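Local coordinates for glucoamylase (Thermoanaerobacterium thermosaccharolyticum, PDB 1LF6), which hydrolyses starch-type glucans from their non-reducing ends as a family 15 glucoamylase, probably releasing beta-D-glucose one unit at a time and probably with notable activity on isomaltose, at residues 599-608 and 651-659; 526-534 and 572-580. All coordinates share one frame; numbering follows the deposited sequence.

The two contacts illustrate how a buried helix pair and a partly buried pair of loops can both border one probable catalytic pocket. Contact 1 joins two helices of the (alpha/alpha) barrel; contact 2 joins two largely loop segments, its centre about 18 Å from that of contact 1. They touch where strand 570-573 meets the start of helix 600-612: W599 N lies 3.2 Å from W573 O, a probable hydrogen bond, and T603 OG1 pairs with S572 OG at 3.0 Å. Both approach the presumed catalytic pair. The side chain of D533 is about 5 Å from that of E435, the likely proton acceptor, and those of R575 and W654 are about 6 and 8 Å from that of E438, the likely donor.

Contact 1. Residues 599-608 and 651-659; sequences WPLLTGERGM and PLNWAHAEY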
loop_
_atom_site.group_PDB
_atom_site.type_symbol
_atom_site.label_atom_id
_atom_site.label_comp_id
_atom_site.label_asym_id
_atom_site.label_seq_id
_atom_site.Cartn_x
_atom_site.Cartn_y
_atom_site.Cartn_z
ATOM N N TRP A 599 -10.558 8.595 7.244
ATOM C CA TRP A 599 -10.238 7.439 6.419
ATOM C C TRP A 599 -11.214 7.230 5.272
ATOM O O TRP A 599 -12.374 6.873 5.488
ATOM C CB TRP A 599 -10.207 6.168 7.275
ATOM C CG TRP A 599 -9.036 6.081 8.219
ATOM C CD1 TRP A 599 -8.611 7.038 9.097
ATOM C CD2 TRP A 599 -8.171 4.957 8.402
ATOM N NE1 TRP A 599 -7.536 6.579 9.816
ATOM C CE2 TRP A 599 -7.243 5.303 9.410
ATOM C CE3 TRP A 599 -8.088 3.689 7.811
ATOM C CZ2 TRP A 599 -6.241 4.425 9.843
ATOM C CZ3 TRP A 599 -7.091 2.814 8.242
ATOM C CH2 TRP A 599 -6.180 3.190 9.251
ATOM N N PRO A 600 -10.767 7.458 4.029
ATOM C CA PRO A 600 -11.721 7.236 2.940
ATOM C C PRO A 600 -12.251 5.798 3.003
ATOM O O PRO A 600 -13.339 5.501 2.514
ATOM C CB PRO A 600 -10.900 7.533 1.674
ATOM C CG PRO A 600 -9.465 7.639 2.150
ATOM C CD PRO A 600 -9.564 8.154 3.551
ATOM N N LEU A 601 -11.473 4.911 3.618
ATOM C CA LEU A 601 -11.888 3.516 3.779
ATOM C C LEU A 601 -13.242 3.487 4.489
ATOM O O LEU A 601 -14.134 2.741 4.104
ATOM C CB LEU A 601 -10.864 2.743 4.621
ATOM C CG LEU A 601 -11.279 1.371 5.175
ATOM C CD1 LEU A 601 -11.588 0.406 4.038
ATOM C CD2 LEU A 601 -10.161 0.820 6.051
ATOM N N LEU A 602 -13.385 4.308 5.527
ATOM C CA LEU A 602 -14.624 4.355 6.286
ATOM C C LEU A 602 -15.759 5.023 5.516
ATOM O O LEU A 602 -16.932 4.827 5.835
ATOM C CB LEU A 602 -14.387 5.044 7.631
ATOM C CG LEU A 602 -13.367 4.258 8.465
ATOM C CD1 LEU A 602 -13.151 4.937 9.813
ATOM C CD2 LEU A 602 -13.867 2.820 8.642
ATOM N N THR A 603 -15.414 5.816 4.507
ATOM C CA THR A 603 -16.429 6.453 3.671
ATOM C C THR A 603 -17.023 5.324 2.834
ATOM O O THR A 603 -18.233 5.247 2.634
ATOM C CB THR A 603 -15.808 7.504 2.728
ATOM O OG1 THR A 603 -15.337 8.615 3.499
ATOM C CG2 THR A 603 -16.850 7.992 1.715
ATOM N N GLY A 604 -16.147 4.449 2.351
ATOM C CA GLY A 604 -16.580 3.317 1.557
ATOM C C GLY A 604 -17.419 2.357 2.380
ATOM O O GLY A 604 -18.449 1.868 1.912
ATOM N N GLU A 605 -16.988 2.081 3.610
ATOM C CA GLU A 605 -17.744 1.168 4.463
ATOM C C GLU A 605 -19.133 1.716 4.782
ATOM O O GLU A 605 -20.089 0.947 4.862
ATOM C CB GLU A 605 -16.978 0.857 5.758
ATOM C CG GLU A 605 -15.799 -0.098 5.552
ATOM C CD GLU A 605 -15.293 -0.719 6.843
ATOM O OE1 GLU A 605 -14.287 -1.453 6.793
ATOM O OE2 GLU A 605 -15.899 -0.485 7.910
ATOM N N ARG A 606 -19.250 3.034 4.958
ATOM C CA ARG A 606 -20.555 3.631 5.234
ATOM C C ARG A 606 -21.438 3.484 3.999
ATOM O O ARG A 606 -22.641 3.239 4.102
ATOM C CB ARG A 606 -20.436 5.121 5.583
ATOM C CG ARG A 606 -21.779 5.847 5.564
ATOM C CD ARG A 606 -22.762 5.312 6.626
ATOM N NE ARG A 606 -22.474 5.895 7.928
ATOM C CZ ARG A 606 -23.265 6.752 8.562
ATOM N NH1 ARG A 606 -22.900 7.226 9.740
ATOM N NH2 ARG A 606 -24.429 7.115 8.045
ATOM N N GLY A 607 -20.830 3.657 2.829
ATOM C CA GLY A 607 -21.568 3.528 1.587
ATOM C C GLY A 607 -22.127 2.126 1.467
ATOM O O GLY A 607 -23.259 1.931 1.030
ATOM N N MET A 608 -21.327 1.141 1.865
ATOM C CA MET A 608 -21.762 -0.243 1.804
ATOM C C MET A 608 -22.922 -0.456 2.763
ATOM O O MET A 608 -23.864 -1.200 2.460
ATOM C CB MET A 608 -20.601 -1.183 2.134
ATOM C CG MET A 608 -19.585 -1.300 1.018
ATOM S SD MET A 608 -20.305 -1.898 -0.550
ATOM C CE MET A 608 -20.511 -3.629 -0.200
ATOM N N PRO A 651 -0.558 3.674 -1.901
ATOM C CA PRO A 651 -1.992 3.349 -1.884
ATOM C C PRO A 651 -2.362 2.392 -0.752
ATOM O O PRO A 651 -1.607 1.463 -0.460
ATOM C CB PRO A 651 -2.216 2.718 -3.265
ATOM C CG PRO A 651 -0.880 2.099 -3.584
ATOM C CD PRO A 651 0.092 3.168 -3.120
ATOM N N LEU A 652 -3.504 2.623 -0.101
ATOM C CA LEU A 652 -3.953 1.709 0.953
ATOM C C LEU A 652 -4.783 0.682 0.197
ATOM O O LEU A 652 -5.912 0.958 -0.215
ATOM C CB LEU A 652 -4.819 2.420 2.006
ATOM C CG LEU A 652 -5.252 1.537 3.185
ATOM C CD1 LEU A 652 -4.025 1.112 3.985
ATOM C CD2 LEU A 652 -6.215 2.279 4.090
ATOM N N ASN A 653 -4.209 -0.497 0.001
ATOM C CA ASN A 653 -4.865 -1.555 -0.755
ATOM C C ASN A 653 -6.273 -1.906 -0.297
ATOM O O ASN A 653 -7.152 -2.149 -1.123
ATOM C CB ASN A 653 -3.968 -2.795 -0.783
ATOM C CG ASN A 653 -2.673 -2.548 -1.549
ATOM O OD1 ASN A 653 -2.617 -1.674 -2.423
ATOM N ND2 ASN A 653 -1.637 -3.316 -1.242
ATOM N N TRP A 654 -6.490 -1.921 1.010
ATOM C CA TRP A 654 -7.804 -2.218 1.560
ATOM C C TRP A 654 -8.825 -1.162 1.104
ATOM O O TRP A 654 -9.983 -1.491 0.798
ATOM C CB TRP A 654 -7.695 -2.270 3.088
ATOM C CG TRP A 654 -8.952 -2.599 3.831
ATOM C CD1 TRP A 654 -10.174 -2.917 3.306
ATOM C CD2 TRP A 654 -9.114 -2.593 5.252
ATOM N NE1 TRP A 654 -11.090 -3.106 4.317
ATOM C CE2 TRP A 654 -10.464 -2.913 5.521
ATOM C CE3 TRP A 654 -8.248 -2.349 6.327
ATOM C CZ2 TRP A 654 -10.967 -2.992 6.823
ATOM C CZ3 TRP A 654 -8.746 -2.424 7.617
ATOM C CH2 TRP A 654 -10.094 -2.745 7.855
ATOM N N ALA A 655 -8.399 0.097 1.039
ATOM C CA ALA A 655 -9.295 1.169 0.615
ATOM C C ALA A 655 -9.660 1.032 -0.870
ATOM O O ALA A 655 -10.791 1.304 -1.270
ATOM C CB ALA A 655 -8.648 2.522 0.872
ATOM N N HIS A 656 -8.700 0.624 -1.687
ATOM C CA HIS A 656 -8.967 0.435 -3.107
ATOM C C HIS A 656 -9.899 -0.752 -3.293
ATOM O O HIS A 656 -10.762 -0.744 -4.171
ATOM C CB HIS A 656 -7.656 0.235 -3.869
ATOM C CG HIS A 656 -6.971 1.521 -4.214
ATOM N ND1 HIS A 656 -7.415 2.348 -5.226
ATOM C CD2 HIS A 656 -5.936 2.167 -3.629
ATOM C CE1 HIS A 656 -6.686 3.450 -5.244
ATOM N NE2 HIS A 656 -5.781 3.367 -4.285
ATOM N N ALA A 657 -9.728 -1.766 -2.451
ATOM C CA ALA A 657 -10.569 -2.951 -2.507
ATOM C C ALA A 657 -11.982 -2.538 -2.111
ATOM O O ALA A 657 -12.966 -2.971 -2.718
ATOM C CB ALA A 657 -10.034 -4.023 -1.554
ATOM N N GLU A 658 -12.079 -1.684 -1.096
ATOM C CA GLU A 658 -13.376 -1.211 -0.636
ATOM C C GLU A 658 -14.044 -0.405 -1.749
ATOM O O GLU A 658 -15.244 -0.535 -1.964
ATOM C CB GLU A 658 -13.221 -0.341 0.614
ATOM C CG GLU A 658 -14.544 0.056 1.274
ATOM C CD GLU A 658 -15.269 -1.119 1.915
ATOM O OE1 GLU A 658 -14.693 -2.226 1.968
ATOM O OE2 GLU A 658 -16.417 -0.930 2.373
ATOM N N TYR A 659 -13.276 0.429 -2.454
ATOM C CA TYR A 659 -13.857 1.218 -3.539
ATOM C C TYR A 659 -14.414 0.308 -4.629
ATOM O O TYR A 659 -15.519 0.525 -5.122
ATOM C CB TYR A 659 -12.837 2.181 -4.170
ATOM C CG TYR A 659 -13.387 2.833 -5.425
ATOM C CD1 TYR A 659 -13.172 2.265 -6.682
ATOM C CD2 TYR A 659 -14.218 3.951 -5.346
ATOM C CE1 TYR A 659 -13.777 2.785 -7.826
ATOM C CE2 TYR A 659 -14.830 4.478 -6.485
ATOM C CZ TYR A 659 -14.606 3.887 -7.718
ATOM O OH TYR A 659 -15.223 4.385 -8.841
HETATM O O HOH W 1 -14.063 -3.117 4.522
#
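L601 spreads both of its methyl groups over one face of the W654 indole, the tightly packed part of this helix pair. CD2 of L601 stands 3.6 Å from the centroid of the six-membered ring of W654 and only 8° off its normal, a CH-pi contact, while CD1 of L601 covers the five-membered half and lies 3.6 Å from NE1 of W654. With CG of the leucine anti to its own backbone N (chi1 166°), the fork is carried across to the indole. Close by, the CA atoms of L601 and A655 are 4.7 Å apart, an approach that suits a small alanine. The axes of 600-608 and 653-659 come within 8.9 Å at an angle of 27°. E658 enters as a knob among L601, G604, E605 and M608, its CG passing over the backbone of G604, which has no side chain to obstruct it.

The polar side is bridged by a water, with no direct bond between the two carboxylates. This water donates to OE1 of E605 at 2.8 Å and to OE1 of E658 at 2.8 Å, and accepts from NE1 of W654 at 3.0 Å, in the plane of the indole. Each carboxylate also has an arginine, R436 for E605 and R541 for E658, which probably offsets their like charges. The loose part is the start of the pair, where CZ3 of W599 keeps 4.3 Å from CD2 of L652.

Around the pair, W654 stacks on H347 of helix 342-355, P600 and T603 pack against F627 of helix 618-627, Y659 reaches L297 of helix 296-306, and OG1 of T603 bonds to O of P571 in strand 570-573.

Contact 2. Residues 526-534 and 572-580; sequences YDQKEIVDP and SWYRYNHDG
Segments 526-534 and 572-580, largely loop after short strand ends, meet beside the probable active-site pocket of the (alpha/alpha) barrel, where a type II beta turn from Y576 to D579 presents N577 and H578 to segment 526-534. OD1 of N577 takes the backbone N of V532 at 2.8 Å, with a 159° angle at the hydrogen and the donor in the carbonyl plane. Towards the surface, H578 and Y526 form an offset stack, centroids 3.9 Å apart and planes at 6°. CG of H578 stands anti to its carbonyl carbon (chi1 -51°), which lays the imidazole flat on the phenol; CD1 of I531 then meets the imidazole edge, 3.8 Å from CD2 of H578. A water 2.7 Å from NE2 of H578 donates to OE1 of E530. A serine in place of Y526 would probably leave the imidazole without its stacking face, and the carbonyl of G523 without the phenol hydroxyl that binds it. Deeper in, OD1 of D533 lies only 3.0 Å from O of R575, two acceptors that cannot bond. The D533 carboxylate is instead held by S535 and by NE1 of W437; with its side chain about 5 Å from that of E435, the likely proton acceptor, this is consistent with a second-shell place.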
loop_
_atom_site.group_PDB
_atom_site.type_symbol
_atom_site.label_atom_id
_atom_site.label_comp_id
_atom_site.label_asym_id
_atom_site.label_seq_id
_atom_site.Cartn_x
_atom_site.Cartn_y
_atom_site.Cartn_z
ATOM N N TYR A 526 -9.845 7.115 28.766
ATOM C CA TYR A 526 -11.278 7.413 28.822
ATOM C C TYR A 526 -12.090 6.197 29.257
ATOM O O TYR A 526 -11.579 5.084 29.303
ATOM C CB TYR A 526 -11.789 7.867 27.448
ATOM C CG TYR A 526 -10.960 8.953 26.803
ATOM C CD1 TYR A 526 -9.801 8.639 26.091
ATOM C CD2 TYR A 526 -11.297 10.295 26.957
ATOM C CE1 TYR A 526 -8.998 9.636 25.554
ATOM C CE2 TYR A 526 -10.499 11.302 26.425
ATOM C CZ TYR A 526 -9.352 10.966 25.728
ATOM O OH TYR A 526 -8.551 11.955 25.209
ATOM N N ASP A 527 -13.357 6.424 29.581
ATOM C CA ASP A 527 -14.252 5.344 29.964
ATOM C C ASP A 527 -14.710 4.703 28.654
ATOM O O ASP A 527 -14.940 5.405 27.663
ATOM C CB ASP A 527 -15.448 5.889 30.746
ATOM C CG ASP A 527 -16.459 4.808 31.083
ATOM O OD1 ASP A 527 -17.428 4.617 30.305
ATOM O OD2 ASP A 527 -16.280 4.129 32.121
ATOM N N GLN A 528 -14.827 3.377 28.647
ATOM C CA GLN A 528 -15.223 2.641 27.451
ATOM C C GLN A 528 -16.473 3.191 26.768
ATOM O O GLN A 528 -16.582 3.155 25.545
ATOM C CB GLN A 528 -15.420 1.146 27.781
ATOM C CG GLN A 528 -16.422 0.863 28.881
ATOM C CD GLN A 528 -16.646 -0.627 29.099
ATOM O OE1 GLN A 528 -15.787 -1.449 28.786
ATOM N NE2 GLN A 528 -17.797 -0.973 29.656
ATOM N N LYS A 529 -17.406 3.706 27.559
ATOM C CA LYS A 529 -18.655 4.249 27.027
ATOM C C LYS A 529 -18.517 5.583 26.288
ATOM O O LYS A 529 -19.456 6.020 25.623
ATOM C CB LYS A 529 -19.683 4.374 28.154
ATOM C CG LYS A 529 -20.097 3.029 28.743
ATOM C CD LYS A 529 -20.969 3.204 29.969
ATOM C CE LYS A 529 -20.161 3.768 31.135
ATOM N NZ LYS A 529 -21.021 3.972 32.313
ATOM N N GLU A 530 -17.354 6.220 26.393
ATOM C CA GLU A 530 -17.117 7.493 25.708
ATOM C C GLU A 530 -16.604 7.261 24.289
ATOM O O GLU A 530 -16.555 8.188 23.481
ATOM C CB GLU A 530 -16.046 8.322 26.428
ATOM C CG GLU A 530 -16.323 8.738 27.865
ATOM C CD GLU A 530 -15.169 9.548 28.437
ATOM O OE1 GLU A 530 -14.891 10.643 27.905
ATOM O OE2 GLU A 530 -14.527 9.094 29.412
ATOM N N ILE A 531 -16.215 6.028 23.991
ATOM C CA ILE A 531 -15.631 5.724 22.686
ATOM C C ILE A 531 -16.496 4.957 21.699
ATOM O O ILE A 531 -16.905 3.825 21.971
ATOM C CB ILE A 531 -14.323 4.922 22.871
ATOM C CG1 ILE A 531 -13.479 5.548 23.995
ATOM C CG2 ILE A 531 -13.552 4.871 21.571
ATOM C CD1 ILE A 531 -13.037 6.986 23.744
ATOM N N VAL A 532 -16.776 5.576 20.553
ATOM C CA VAL A 532 -17.554 4.922 19.503
ATOM C C VAL A 532 -16.641 4.714 18.296
ATOM O O VAL A 532 -15.643 5.418 18.133
ATOM C CB VAL A 532 -18.822 5.734 19.103
ATOM C CG1 VAL A 532 -19.792 5.755 20.272
ATOM C CG2 VAL A 532 -18.457 7.147 18.667
ATOM N N ASP A 533 -16.986 3.740 17.459
ATOM C CA ASP A 533 -16.167 3.363 16.308
ATOM C C ASP A 533 -17.089 2.905 15.168
ATOM O O ASP A 533 -17.939 2.039 15.363
ATOM C CB ASP A 533 -15.255 2.217 16.768
ATOM C CG ASP A 533 -14.262 1.771 15.713
ATOM O OD1 ASP A 533 -14.622 1.729 14.518
ATOM O OD2 ASP A 533 -13.118 1.434 16.096
ATOM N N PRO A 534 -16.933 3.479 13.962
ATOM C CA PRO A 534 -17.791 3.084 12.838
ATOM C C PRO A 534 -17.674 1.614 12.441
ATOM O O PRO A 534 -18.482 1.114 11.658
ATOM C CB PRO A 534 -17.359 4.029 11.722
ATOM C CG PRO A 534 -15.960 4.351 12.068
ATOM C CD PRO A 534 -15.995 4.537 13.554
ATOM N N SER A 572 -16.503 11.776 5.447
ATOM C CA SER A 572 -15.612 10.710 5.890
ATOM C C SER A 572 -15.700 10.660 7.414
ATOM O O SER A 572 -16.273 11.553 8.035
ATOM C CB SER A 572 -14.171 10.941 5.440
ATOM O OG SER A 572 -13.441 9.718 5.526
ATOM N N TRP A 573 -15.143 9.614 8.007
ATOM C CA TRP A 573 -15.195 9.433 9.448
ATOM C C TRP A 573 -13.835 9.095 10.048
ATOM O O TRP A 573 -12.953 8.599 9.347
ATOM C CB TRP A 573 -16.152 8.286 9.789
ATOM C CG TRP A 573 -17.593 8.568 9.520
ATOM C CD1 TRP A 573 -18.553 8.836 10.448
ATOM C CD2 TRP A 573 -18.238 8.656 8.238
ATOM N NE1 TRP A 573 -19.755 9.087 9.833
ATOM C CE2 TRP A 573 -19.591 8.986 8.476
ATOM C CE3 TRP A 573 -17.803 8.491 6.911
ATOM C CZ2 TRP A 573 -20.518 9.155 7.440
ATOM C CZ3 TRP A 573 -18.723 8.660 5.880
ATOM C CH2 TRP A 573 -20.066 8.989 6.153
ATOM N N TYR A 574 -13.669 9.377 11.343
ATOM C CA TYR A 574 -12.445 9.017 12.073
ATOM C C TYR A 574 -12.703 7.564 12.474
ATOM O O TYR A 574 -13.853 7.119 12.472
ATOM C CB TYR A 574 -12.300 9.827 13.365
ATOM C CG TYR A 574 -12.053 11.306 13.193
ATOM C CD1 TYR A 574 -10.776 11.791 12.934
ATOM C CD2 TYR A 574 -13.101 12.225 13.308
ATOM C CE1 TYR A 574 -10.541 13.155 12.797
ATOM C CE2 TYR A 574 -12.878 13.592 13.170
ATOM C CZ TYR A 574 -11.596 14.049 12.917
ATOM O OH TYR A 574 -11.365 15.401 12.793
ATOM N N ARG A 575 -11.652 6.839 12.839
ATOM C CA ARG A 575 -11.794 5.444 13.264
ATOM C C ARG A 575 -12.537 5.365 14.601
ATOM O O ARG A 575 -13.243 4.397 14.868
ATOM C CB ARG A 575 -10.422 4.794 13.437
ATOM C CG ARG A 575 -9.493 4.948 12.255
ATOM C CD ARG A 575 -8.047 4.842 12.738
ATOM N NE ARG A 575 -7.541 3.490 12.777
ATOM C CZ ARG A 575 -6.499 3.101 13.508
ATOM N NH1 ARG A 575 -6.101 1.838 13.470
ATOM N NH2 ARG A 575 -5.878 3.958 14.301
ATOM N N TYR A 576 -12.345 6.381 15.442
ATOM C CA TYR A 576 -12.991 6.467 16.761
ATOM C C TYR A 576 -12.551 7.767 17.426
ATOM O O TYR A 576 -11.550 8.356 17.022
ATOM C CB TYR A 576 -12.604 5.267 17.640
ATOM C CG TYR A 576 -11.112 5.078 17.826
ATOM C CD1 TYR A 576 -10.403 5.816 18.780
ATOM C CD2 TYR A 576 -10.402 4.177 17.032
ATOM C CE1 TYR A 576 -9.029 5.662 18.936
ATOM C CE2 TYR A 576 -9.021 4.017 17.181
ATOM C CZ TYR A 576 -8.345 4.762 18.134
ATOM O OH TYR A 576 -6.985 4.613 18.273
ATOM N N ASN A 577 -13.289 8.219 18.437
ATOM C CA ASN A 577 -12.933 9.468 19.112
ATOM C C ASN A 577 -11.581 9.364 19.801
ATOM O O ASN A 577 -11.261 8.339 20.404
ATOM C CB ASN A 577 -13.975 9.853 20.174
ATOM C CG ASN A 577 -15.271 9.099 20.032
ATOM O OD1 ASN A 577 -15.298 7.870 20.090
ATOM N ND2 ASN A 577 -16.366 9.836 19.851
ATOM N N HIS A 578 -10.801 10.436 19.703
ATOM C CA HIS A 578 -9.485 10.533 20.330
ATOM C C HIS A 578 -8.397 9.690 19.682
ATOM O O HIS A 578 -7.352 9.439 20.283
ATOM C CB HIS A 578 -9.599 10.198 21.819
ATOM C CG HIS A 578 -10.668 10.977 22.521
ATOM N ND1 HIS A 578 -10.644 12.351 22.615
ATOM C CD2 HIS A 578 -11.815 10.579 23.123
ATOM C CE1 HIS A 578 -11.730 12.768 23.243
ATOM N NE2 HIS A 578 -12.457 11.713 23.561
ATOM N N ASP A 579 -8.642 9.257 18.451
ATOM C CA ASP A 579 -7.664 8.463 17.718
ATOM C C ASP A 579 -6.425 9.341 17.563
ATOM O O ASP A 579 -6.530 10.514 17.199
ATOM C CB ASP A 579 -8.233 8.079 16.346
ATOM C CG ASP A 579 -7.266 7.249 15.512
ATOM O OD1 ASP A 579 -6.192 6.863 16.017
ATOM O OD2 ASP A 579 -7.598 6.976 14.338
ATOM N N GLY A 580 -5.252 8.789 17.853
ATOM C CA GLY A 580 -4.040 9.578 17.733
ATOM C C GLY A 580 -3.117 9.149 16.610
ATOM O O GLY A 580 -2.058 9.739 16.427
HETATM O O HOH W 2 -14.726 11.730 25.064
#